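Local coordinates for GTP-sensing transcriptional pleiotropic repressor CodY (Clostridioides difficile, PDB 5N0L), which probably represses many genes in response to nutrient levels, sensing GTP and branched-chain amino acids, with isoleucine bound here in its GAF domain, at residues F77-E80 and Y81-V85; S138-D141 and D142-V145; V46-A49 and K50-L54. One frame throughout, in Å; residues are numbered along the deposited sequence.

Interaction 1 (F77-E80 and Y81-V85); sequences FSDE and YTQNV
Ser78 O is gripped twice by Thr82: the backbone N donates to it in the regular i to i+4 bond of a helix, and Thr82 OG1 adds a second, shorter bond of 2.7 Å to Ser78 O. The hydroxyl comes from above the carbonyl plane, 40° out of it, whereas the amide lies closer to that plane. Thr82 can do this because OG1 stands beside its own backbone N (chi1 -60°), turned back toward the start of the helix; there it also lies 3.5 Å from Phe77 CB. Ser78 is the N-cap. Its OG sits between its own backbone N and carbonyl carbon and accepts from Tyr81 N at 3.1 Å, a nearly straight bond. The same oxygen rests against Tyr81 CB and CD1. One and two residues further on, Gln83 N bonds to Asp79 O and Asn84 N to Glu80 O, and Gln83 NE2 reaches Asp79 OD1 only weakly, at 3.4 Å.

Tyr81 turns its edge to the face of Phe77 in a T-shaped pair, centroids 5.9 Å apart and planes at 90°, while Tyr81 CB packs on Phe77 CD2 at 3.8 Å. Both aromatics line the isoleucine pocket. Phe77 makes a further edge-to-face pair with Tyr45 and Tyr81 one with Phe104, and Tyr81 OH is hydrogen-bonded to Glu107 and to Glu106 N. The cap satisfies Tyr81 N with a side-chain oxygen, while the Thr82 hydroxyl adds a second donor to the carbonyl that begins the helical bonds; the perpendicular rings give the ligand a wall fixed by packing and by the bonds of Tyr81 OH.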
ATOM      1  N   PHE A  77      -9.588  24.950   9.727  1.00 23.42           N
ATOM      2  CA  PHE A  77     -10.234  26.250   9.422  1.00 27.40           C
ATOM      3  C   PHE A  77     -11.698  26.229   9.888  1.00 22.43           C
ATOM      4  O   PHE A  77     -12.356  25.157   9.956  1.00 25.75           O
ATOM      5  CB  PHE A  77     -10.203  26.631   7.924  1.00 24.65           C
ATOM      6  CG  PHE A  77      -8.895  27.284   7.465  1.00 22.69           C
ATOM      7  CD1 PHE A  77      -7.795  27.503   8.256  1.00 26.24           C
ATOM      8  CD2 PHE A  77      -8.851  27.566   6.115  1.00 24.06           C
ATOM      9  CE1 PHE A  77      -6.595  28.127   7.739  1.00 26.90           C
ATOM     10  CE2 PHE A  77      -7.678  28.187   5.623  1.00 23.93           C
ATOM     11  CZ  PHE A  77      -6.596  28.413   6.402  1.00 27.28           C
ATOM     12  N   SER A  78     -12.205  27.394  10.123  1.00 24.93           N
ATOM     13  CA  SER A  78     -13.629  27.596  10.491  1.00 29.35           C
ATOM     14  C   SER A  78     -14.449  27.078   9.324  1.00 26.71           C
ATOM     15  O   SER A  78     -13.942  26.880   8.228  1.00 28.92           O
ATOM     16  CB  SER A  78     -13.973  29.044  10.711  1.00 29.62           C
ATOM     17  OG  SER A  78     -13.904  29.792   9.424  1.00 28.65           O
ATOM     18  N   ASP A  79     -15.678  26.728   9.553  1.00 25.41           N
ATOM     19  CA  ASP A  79     -16.510  26.296   8.496  1.00 27.86           C
ATOM     20  C   ASP A  79     -16.629  27.350   7.365  1.00 26.44           C
ATOM     21  O   ASP A  79     -16.673  26.973   6.219  1.00 24.39           O
ATOM     22  CB  ASP A  79     -17.923  25.934   9.010  1.00 33.64           C
ATOM     23  CG  ASP A  79     -18.770  25.266   7.890  1.00 31.07           C
ATOM     24  OD1 ASP A  79     -18.420  24.126   7.320  1.00 36.48           O
ATOM     25  OD2 ASP A  79     -19.785  25.870   7.575  1.00 34.45           O
ATOM     26  N   GLU A  80     -16.748  28.625   7.707  1.00 26.50           N
ATOM     27  CA  GLU A  80     -16.870  29.696   6.694  1.00 25.30           C
ATOM     28  C   GLU A  80     -15.611  29.717   5.811  1.00 26.19           C
ATOM     29  O   GLU A  80     -15.750  29.811   4.564  1.00 27.80           O
ATOM     30  CB  GLU A  80     -17.078  31.019   7.371  1.00 28.42           C
ATOM     31  CG  GLU A  80     -17.078  32.246   6.473  1.00 33.45           C
ATOM     32  CD  GLU A  80     -18.051  33.319   6.865  1.00 41.35           C
ATOM     33  OE1 GLU A  80     -17.972  33.719   8.024  1.00 47.43           O
ATOM     34  OE2 GLU A  80     -18.829  33.830   5.994  1.00 55.57           O
ATOM     35  N   TYR A  81     -14.445  29.630   6.423  1.00 27.76           N
ATOM     36  CA  TYR A  81     -13.175  29.622   5.618  1.00 24.01           C
ATOM     37  C   TYR A  81     -13.077  28.366   4.788  1.00 27.49           C
ATOM     38  O   TYR A  81     -12.666  28.409   3.622  1.00 25.44           O
ATOM     39  CB  TYR A  81     -11.952  29.782   6.498  1.00 23.86           C
ATOM     40  CG  TYR A  81     -11.651  31.192   7.025  1.00 25.24           C
ATOM     41  CD1 TYR A  81     -12.633  32.184   7.151  1.00 26.36           C
ATOM     42  CD2 TYR A  81     -10.343  31.571   7.355  1.00 22.93           C
ATOM     43  CE1 TYR A  81     -12.316  33.460   7.608  1.00 28.58           C
ATOM     44  CE2 TYR A  81     -10.019  32.897   7.788  1.00 22.47           C
ATOM     45  CZ  TYR A  81     -11.006  33.814   7.913  1.00 23.91           C
ATOM     46  OH  TYR A  81     -10.741  35.112   8.291  1.00 30.46           O
ATOM     47  N   THR A  82     -13.459  27.208   5.357  1.00 26.30           N
ATOM     48  CA  THR A  82     -13.458  25.991   4.675  1.00 24.56           C
ATOM     49  C   THR A  82     -14.295  25.995   3.427  1.00 28.07           C
ATOM     50  O   THR A  82     -13.790  25.498   2.401  1.00 28.51           O
ATOM     51  CB  THR A  82     -13.927  24.866   5.673  1.00 27.47           C
ATOM     52  OG1 THR A  82     -12.995  24.850   6.774  1.00 28.96           O
ATOM     53  CG2 THR A  82     -13.976  23.524   4.966  1.00 28.60           C
ATOM     54  N   GLN A  83     -15.557  26.494   3.531  1.00 23.72           N
ATOM     55  CA  GLN A  83     -16.546  26.652   2.435  1.00 29.35           C
ATOM     56  C   GLN A  83     -16.030  27.637   1.370  1.00 21.61           C
ATOM     57  O   GLN A  83     -16.189  27.304   0.086  1.00 27.98           O
ATOM     58  CB  GLN A  83     -17.962  26.758   2.784  1.00 28.59           C
ATOM     59  CG  GLN A  83     -18.347  25.541   3.700  1.00 20.27           C
ATOM     60  CD  GLN A  83     -18.063  24.135   3.218  1.00 22.25           C
ATOM     61  OE1 GLN A  83     -18.345  23.741   2.035  1.00 29.21           O
ATOM     62  NE2 GLN A  83     -17.618  23.268   4.170  1.00 26.83           N
ATOM     63  N   ASN A  84     -15.484  28.696   1.878  1.00 26.50           N
ATOM     64  CA  ASN A  84     -15.107  29.775   0.953  1.00 25.79           C
ATOM     65  C   ASN A  84     -13.921  29.410   0.097  1.00 26.18           C
ATOM     66  O   ASN A  84     -13.957  29.769  -1.099  1.00 24.56           O
ATOM     67  CB  ASN A  84     -14.891  31.064   1.669  1.00 26.72           C
ATOM     68  CG  ASN A  84     -16.185  31.698   2.196  1.00 23.70           C
ATOM     69  OD1 ASN A  84     -16.094  32.683   2.986  1.00 30.09           O
ATOM     70  ND2 ASN A  84     -17.364  31.197   1.776  1.00 25.79           N
ATOM     71  N   VAL A  85     -12.922  28.700   0.607  1.00 21.67           N
ATOM     72  CA  VAL A  85     -11.786  28.332  -0.271  1.00 22.70           C
ATOM     73  C   VAL A  85     -12.182  27.396  -1.420  1.00 27.53           C
ATOM     74  O   VAL A  85     -11.522  27.341  -2.489  1.00 25.45           O
ATOM     75  CB  VAL A  85     -10.523  27.907   0.479  1.00 27.50           C
ATOM     76  CG1 VAL A  85      -9.988  29.018   1.374  1.00 26.85           C
ATOM     77  CG2 VAL A  85     -10.735  26.567   1.248  1.00 25.14           C
TER

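Interaction 2 (S138-D141 and D142-V145); sequences SFND and DDLV
Two first torsions of opposite sign bring the amide of Asn140 and the carboxylate of Asp143 together: Asn140 CG lies between its own N and carbonyl carbon (chi1 68°), swinging OD1 over the helix start, while Asp143 CG stands beside its own N (chi1 -68°) and leads the carboxylate back. The result is a capping box. Asp143 N donates to Asn140 OD1 at 2.9 Å, and Asn140 N returns a fairly straight bond to Asp143 OD2, also 2.9 Å. That oxygen is approached on its anti side, with the donor well out of the carboxylate plane. Amide and carboxylate lie stacked, their planes 8° apart.

Phe139 holds its ring almost perpendicular to the carboxylate and meets Asp143 CB in plane at its edge, CD1 to CB 4.0 Å. Leu144 N then bonds to Asn140 O, beginning the helical pattern. Arg134 makes a cation-pi contact with Phe139 and a long, weak ion pair with Asp143. Asp141 OD2 is hydrogen-bonded to Ser6 OG of the second subunit. Three consecutive aspartates at the N-terminus of helix 141-158 place negative charge where the helix dipole would be expected to stabilise it.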
ATOM      1  N   SER A 138       3.893  41.463  -3.004  1.00 22.93           N
ATOM      2  CA  SER A 138       3.073  40.631  -3.792  1.00 23.46           C
ATOM      3  C   SER A 138       3.824  39.403  -4.312  1.00 22.77           C
ATOM      4  O   SER A 138       5.084  39.387  -4.386  1.00 21.24           O
ATOM      5  CB  SER A 138       2.521  41.439  -4.955  1.00 26.98           C
ATOM      6  OG  SER A 138       3.668  42.018  -5.624  1.00 27.18           O
ATOM      7  N   PHE A 139       3.099  38.336  -4.621  1.00 23.89           N
ATOM      8  CA  PHE A 139       3.643  37.129  -5.210  1.00 22.85           C
ATOM      9  C   PHE A 139       3.810  37.381  -6.693  1.00 25.00           C
ATOM     10  O   PHE A 139       3.021  38.060  -7.296  1.00 30.50           O
ATOM     11  CB  PHE A 139       2.697  35.993  -4.960  1.00 22.08           C
ATOM     12  CG  PHE A 139       2.621  35.631  -3.459  1.00 22.63           C
ATOM     13  CD1 PHE A 139       3.573  34.887  -2.920  1.00 24.86           C
ATOM     14  CD2 PHE A 139       1.603  36.099  -2.654  1.00 25.71           C
ATOM     15  CE1 PHE A 139       3.554  34.484  -1.541  1.00 22.93           C
ATOM     16  CE2 PHE A 139       1.571  35.703  -1.277  1.00 22.13           C
ATOM     17  CZ  PHE A 139       2.557  34.924  -0.749  1.00 22.59           C
ATOM     18  N   ASN A 140       4.847  36.818  -7.248  1.00 23.28           N
ATOM     19  CA  ASN A 140       5.068  36.948  -8.729  1.00 22.88           C
ATOM     20  C   ASN A 140       4.902  35.585  -9.353  1.00 24.39           C
ATOM     21  O   ASN A 140       4.567  34.542  -8.665  1.00 21.32           O
ATOM     22  CB  ASN A 140       6.424  37.645  -8.866  1.00 23.60           C
ATOM     23  CG  ASN A 140       7.599  36.793  -8.419  1.00 24.15           C
ATOM     24  OD1 ASN A 140       7.613  35.529  -8.593  1.00 25.50           O
ATOM     25  ND2 ASN A 140       8.620  37.457  -7.827  1.00 25.75           N
ATOM     26  N   ASP A 141       5.065  35.435 -10.643  1.00 22.16           N
ATOM     27  CA  ASP A 141       4.833  34.187 -11.334  1.00 24.07           C
ATOM     28  C   ASP A 141       5.789  33.075 -10.920  1.00 21.15           C
ATOM     29  O   ASP A 141       5.429  31.900 -11.077  1.00 23.80           O
ATOM     30  CB  ASP A 141       4.923  34.377 -12.896  1.00 24.48           C
ATOM     31  CG  ASP A 141       3.740  35.141 -13.469  1.00 26.19           C
ATOM     32  OD1 ASP A 141       2.775  35.403 -12.712  1.00 27.40           O
ATOM     33  OD2 ASP A 141       3.768  35.516 -14.698  1.00 25.90           O
ATOM     34  N   ASP A 142       7.032  33.431 -10.525  1.00 19.99           N
ATOM     35  CA  ASP A 142       8.030  32.493 -10.051  1.00 21.58           C
ATOM     36  C   ASP A 142       7.457  31.879  -8.715  1.00 20.83           C
ATOM     37  O   ASP A 142       7.657  30.714  -8.553  1.00 21.59           O
ATOM     38  CB  ASP A 142       9.386  33.034  -9.822  1.00 22.18           C
ATOM     39  CG  ASP A 142      10.058  33.353 -11.238  1.00 25.62           C
ATOM     40  OD1 ASP A 142       9.789  32.583 -12.212  1.00 24.88           O
ATOM     41  OD2 ASP A 142      10.869  34.253 -11.303  1.00 33.33           O
ATOM     42  N   ASP A 143       6.953  32.744  -7.914  1.00 19.34           N
ATOM     43  CA  ASP A 143       6.313  32.270  -6.573  1.00 21.71           C
ATOM     44  C   ASP A 143       5.181  31.304  -6.864  1.00 21.84           C
ATOM     45  O   ASP A 143       5.050  30.225  -6.176  1.00 23.20           O
ATOM     46  CB  ASP A 143       5.816  33.435  -5.865  1.00 24.65           C
ATOM     47  CG  ASP A 143       6.900  34.355  -5.354  1.00 22.69           C
ATOM     48  OD1 ASP A 143       8.038  33.979  -5.050  1.00 26.96           O
ATOM     49  OD2 ASP A 143       6.563  35.568  -5.277  1.00 25.38           O
ATOM     50  N   LEU A 144       4.386  31.605  -7.855  1.00 19.70           N
ATOM     51  CA  LEU A 144       3.303  30.748  -8.313  1.00 22.52           C
ATOM     52  C   LEU A 144       3.739  29.422  -8.845  1.00 21.22           C
ATOM     53  O   LEU A 144       3.064  28.401  -8.636  1.00 20.94           O
ATOM     54  CB  LEU A 144       2.322  31.475  -9.233  1.00 23.85           C
ATOM     55  CG  LEU A 144       1.575  32.727  -8.836  1.00 22.57           C
ATOM     56  CD1 LEU A 144       0.531  33.227  -9.872  1.00 27.52           C
ATOM     57  CD2 LEU A 144       0.847  32.493  -7.521  1.00 24.11           C
ATOM     58  N   VAL A 145       4.893  29.378  -9.593  1.00 18.59           N
ATOM     59  CA  VAL A 145       5.423  28.148 -10.035  1.00 19.15           C
ATOM     60  C   VAL A 145       5.617  27.247  -8.777  1.00 18.86           C
ATOM     61  O   VAL A 145       5.279  26.053  -8.847  1.00 21.79           O
ATOM     62  CB  VAL A 145       6.767  28.286 -10.781  1.00 22.09           C
ATOM     63  CG1 VAL A 145       7.534  27.014 -11.015  1.00 21.07           C
ATOM     64  CG2 VAL A 145       6.385  28.955 -12.147  1.00 20.37           C
TER

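Interaction 3 (V46-A49 and K50-L54); sequences VVSA and KGKVL
The backbone hydrogen bonds of Ser48, at the end of strand 43-48, close a tight hairpin. Ser48 N donates to Lys52 O at 2.8 Å, and Ser48 O accepts from Gly51 N at 2.9 Å, the bond that closes the type I turn from Ser48 to Gly51. Here the amide stands far above the carbonyl plane, 60° out of it. Further along, Leu54 N reaches Val46 O at 2.8 Å. Between these, Val47 and Val53 form an antiparallel non-hydrogen-bonded pair, and Val47 CA directs its hydrogen at Lys52 O in a 3.3 Å CA-H...O contact.

One side-chain bond reinforces the turn. Ser48 OG, held between its own backbone N and carbonyl carbon (chi1 73°), accepts from Lys52 N at 2.9 Å. Ser48 thus bonds to the returning chain through its N, O and OG, and two successive amides, those of Gly51 and Lys52, are taken up by this one residue. Gly51, fourth in the turn, has a positive phi of 95°, at which a side chain would be jammed against the preceding carbonyl oxygen; this is the classic type I turn with a G1 beta bulge.

The apolar contacts are lighter. Val47 CG1 lies against Gly51 C at 3.6 Å, on the face that Val47 shares with Val53. On the other face Leu54 CD1 approaches Ser48 CB at 4.1 Å, and Leu54 CB faces Val46 CG1.

Within the antiparallel sheet of the GAF-like domain, strand 53-57 is one of the two outermost strands within this chain and 43-48 is its neighbour. Strand 125-134 continues the sheet beyond 43-48 through backbone bonds of Val47 with Thr129 and Ala49 with Leu127. Val53 makes a backbone bond with Lys75 of strand 75-76, and Val47 packs on Phe77, ahead of helix 79-85.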
ATOM      1  N   VAL A  46      -1.726  24.065   4.580  1.00 20.22           N
ATOM      2  CA  VAL A  46      -2.145  23.004   3.705  1.00 19.11           C
ATOM      3  C   VAL A  46      -3.446  22.490   4.335  1.00 22.45           C
ATOM      4  O   VAL A  46      -3.339  21.957   5.425  1.00 25.67           O
ATOM      5  CB  VAL A  46      -1.113  21.938   3.677  1.00 20.53           C
ATOM      6  CG1 VAL A  46      -1.525  20.792   2.850  1.00 25.30           C
ATOM      7  CG2 VAL A  46       0.233  22.490   3.085  1.00 19.67           C
ATOM      8  N   VAL A  47      -4.546  22.625   3.627  1.00 20.98           N
ATOM      9  CA  VAL A  47      -5.855  22.438   4.218  1.00 22.72           C
ATOM     10  C   VAL A  47      -6.623  21.408   3.402  1.00 26.39           C
ATOM     11  O   VAL A  47      -6.821  21.548   2.176  1.00 23.09           O
ATOM     12  CB  VAL A  47      -6.652  23.779   4.195  1.00 23.30           C
ATOM     13  CG1 VAL A  47      -7.980  23.544   4.974  1.00 24.47           C
ATOM     14  CG2 VAL A  47      -5.920  24.898   4.893  1.00 25.15           C
ATOM     15  N   SER A  48      -7.151  20.315   4.038  1.00 23.18           N
ATOM     16  CA  SER A  48      -7.914  19.354   3.305  1.00 25.97           C
ATOM     17  C   SER A  48      -9.254  19.991   2.830  1.00 23.89           C
ATOM     18  O   SER A  48      -9.660  21.071   3.311  1.00 22.66           O
ATOM     19  CB  SER A  48      -8.226  18.103   4.226  1.00 24.46           C
ATOM     20  OG  SER A  48      -9.202  18.545   5.150  1.00 26.50           O
ATOM     21  N   ALA A  49      -9.945  19.308   1.901  1.00 25.55           N
ATOM     22  CA  ALA A  49     -11.220  19.823   1.352  1.00 26.56           C
ATOM     23  C   ALA A  49     -12.226  20.042   2.498  1.00 25.77           C
ATOM     24  O   ALA A  49     -13.021  20.978   2.510  1.00 23.49           O
ATOM     25  CB  ALA A  49     -11.754  18.967   0.226  1.00 28.36           C
ATOM     26  N   LYS A  50     -12.158  19.126   3.492  1.00 27.00           N
ATOM     27  CA  LYS A  50     -13.019  19.293   4.725  1.00 23.54           C
ATOM     28  C   LYS A  50     -12.548  20.236   5.823  1.00 25.29           C
ATOM     29  O   LYS A  50     -13.188  20.413   6.899  1.00 26.36           O
ATOM     30  CB  LYS A  50     -13.241  17.863   5.240  1.00 22.88           C
ATOM     31  CG  LYS A  50     -14.088  17.073   4.294  1.00 26.26           C
ATOM     32  CD  LYS A  50     -14.485  15.705   4.824  1.00 31.98           C
ATOM     33  CE  LYS A  50     -13.433  14.719   4.449  1.00 42.08           C
ATOM     34  NZ  LYS A  50     -13.625  14.291   3.026  1.00 48.98           N
ATOM     35  N   GLY A  51     -11.506  21.026   5.524  1.00 24.07           N
ATOM     36  CA  GLY A  51     -11.092  22.008   6.411  1.00 25.77           C
ATOM     37  C   GLY A  51      -9.984  21.690   7.359  1.00 21.68           C
ATOM     38  O   GLY A  51      -9.656  22.570   8.199  1.00 24.11           O
ATOM     39  N   LYS A  52      -9.422  20.487   7.340  1.00 20.61           N
ATOM     40  CA  LYS A  52      -8.438  20.146   8.375  1.00 23.75           C
ATOM     41  C   LYS A  52      -7.068  20.692   7.976  1.00 21.20           C
ATOM     42  O   LYS A  52      -6.650  20.485   6.821  1.00 25.51           O
ATOM     43  CB  LYS A  52      -8.421  18.617   8.560  1.00 25.21           C
ATOM     44  CG  LYS A  52      -9.854  18.038   8.899  1.00 30.86           C
ATOM     45  CD  LYS A  52     -10.298  18.377  10.314  1.00 47.87           C
ATOM     46  CE  LYS A  52     -11.679  18.994  10.549  1.00 50.79           C
ATOM     47  NZ  LYS A  52     -13.001  18.451  10.187  1.00 34.62           N
ATOM     48  N   VAL A  53      -6.348  21.277   8.903  1.00 20.99           N
ATOM     49  CA  VAL A  53      -4.976  21.742   8.666  1.00 23.20           C
ATOM     50  C   VAL A  53      -3.986  20.582   8.734  1.00 27.13           C
ATOM     51  O   VAL A  53      -3.746  20.024   9.865  1.00 30.96           O
ATOM     52  CB  VAL A  53      -4.581  22.831   9.633  1.00 24.32           C
ATOM     53  CG1 VAL A  53      -3.115  23.284   9.390  1.00 28.39           C
ATOM     54  CG2 VAL A  53      -5.542  23.986   9.493  1.00 29.03           C
ATOM     55  N   LEU A  54      -3.471  20.140   7.570  1.00 22.35           N
ATOM     56  CA  LEU A  54      -2.560  19.068   7.429  1.00 23.84           C
ATOM     57  C   LEU A  54      -1.112  19.483   7.505  1.00 23.04           C
ATOM     58  O   LEU A  54      -0.209  18.643   7.750  1.00 21.99           O
ATOM     59  CB  LEU A  54      -2.825  18.261   6.169  1.00 24.30           C
ATOM     60  CG  LEU A  54      -4.251  17.809   5.823  1.00 24.15           C
ATOM     61  CD1 LEU A  54      -4.256  17.033   4.542  1.00 30.37           C
ATOM     62  CD2 LEU A  54      -4.794  16.944   6.970  1.00 30.02           C
TER

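How the interactions relate
All three contacts are partly buried. The turn of 46-54 packs against the start of helix 79-85: Phe77 N lies 2.8 Å from Gly51 O, a probable hydrogen bond, and Thr82 OG1 packs on Gly51 CA. Interaction 1 buries Phe77, Tyr81 and Thr82 but exposes Asp79, Glu80 and Gln83. Interaction 2, farthest from the chain's centre and with Asn140 exposed, stands apart at the start of helix 141-158, where other subunits meet it. Both cap a helix, one by a serine hydroxyl beside aromatic rings at the ligand pocket, the other by a capping box among acidic residues. Interaction 3, nearest the centre, buries Val46 and Val47, exposes Lys50 and relies chiefly on backbone bonds.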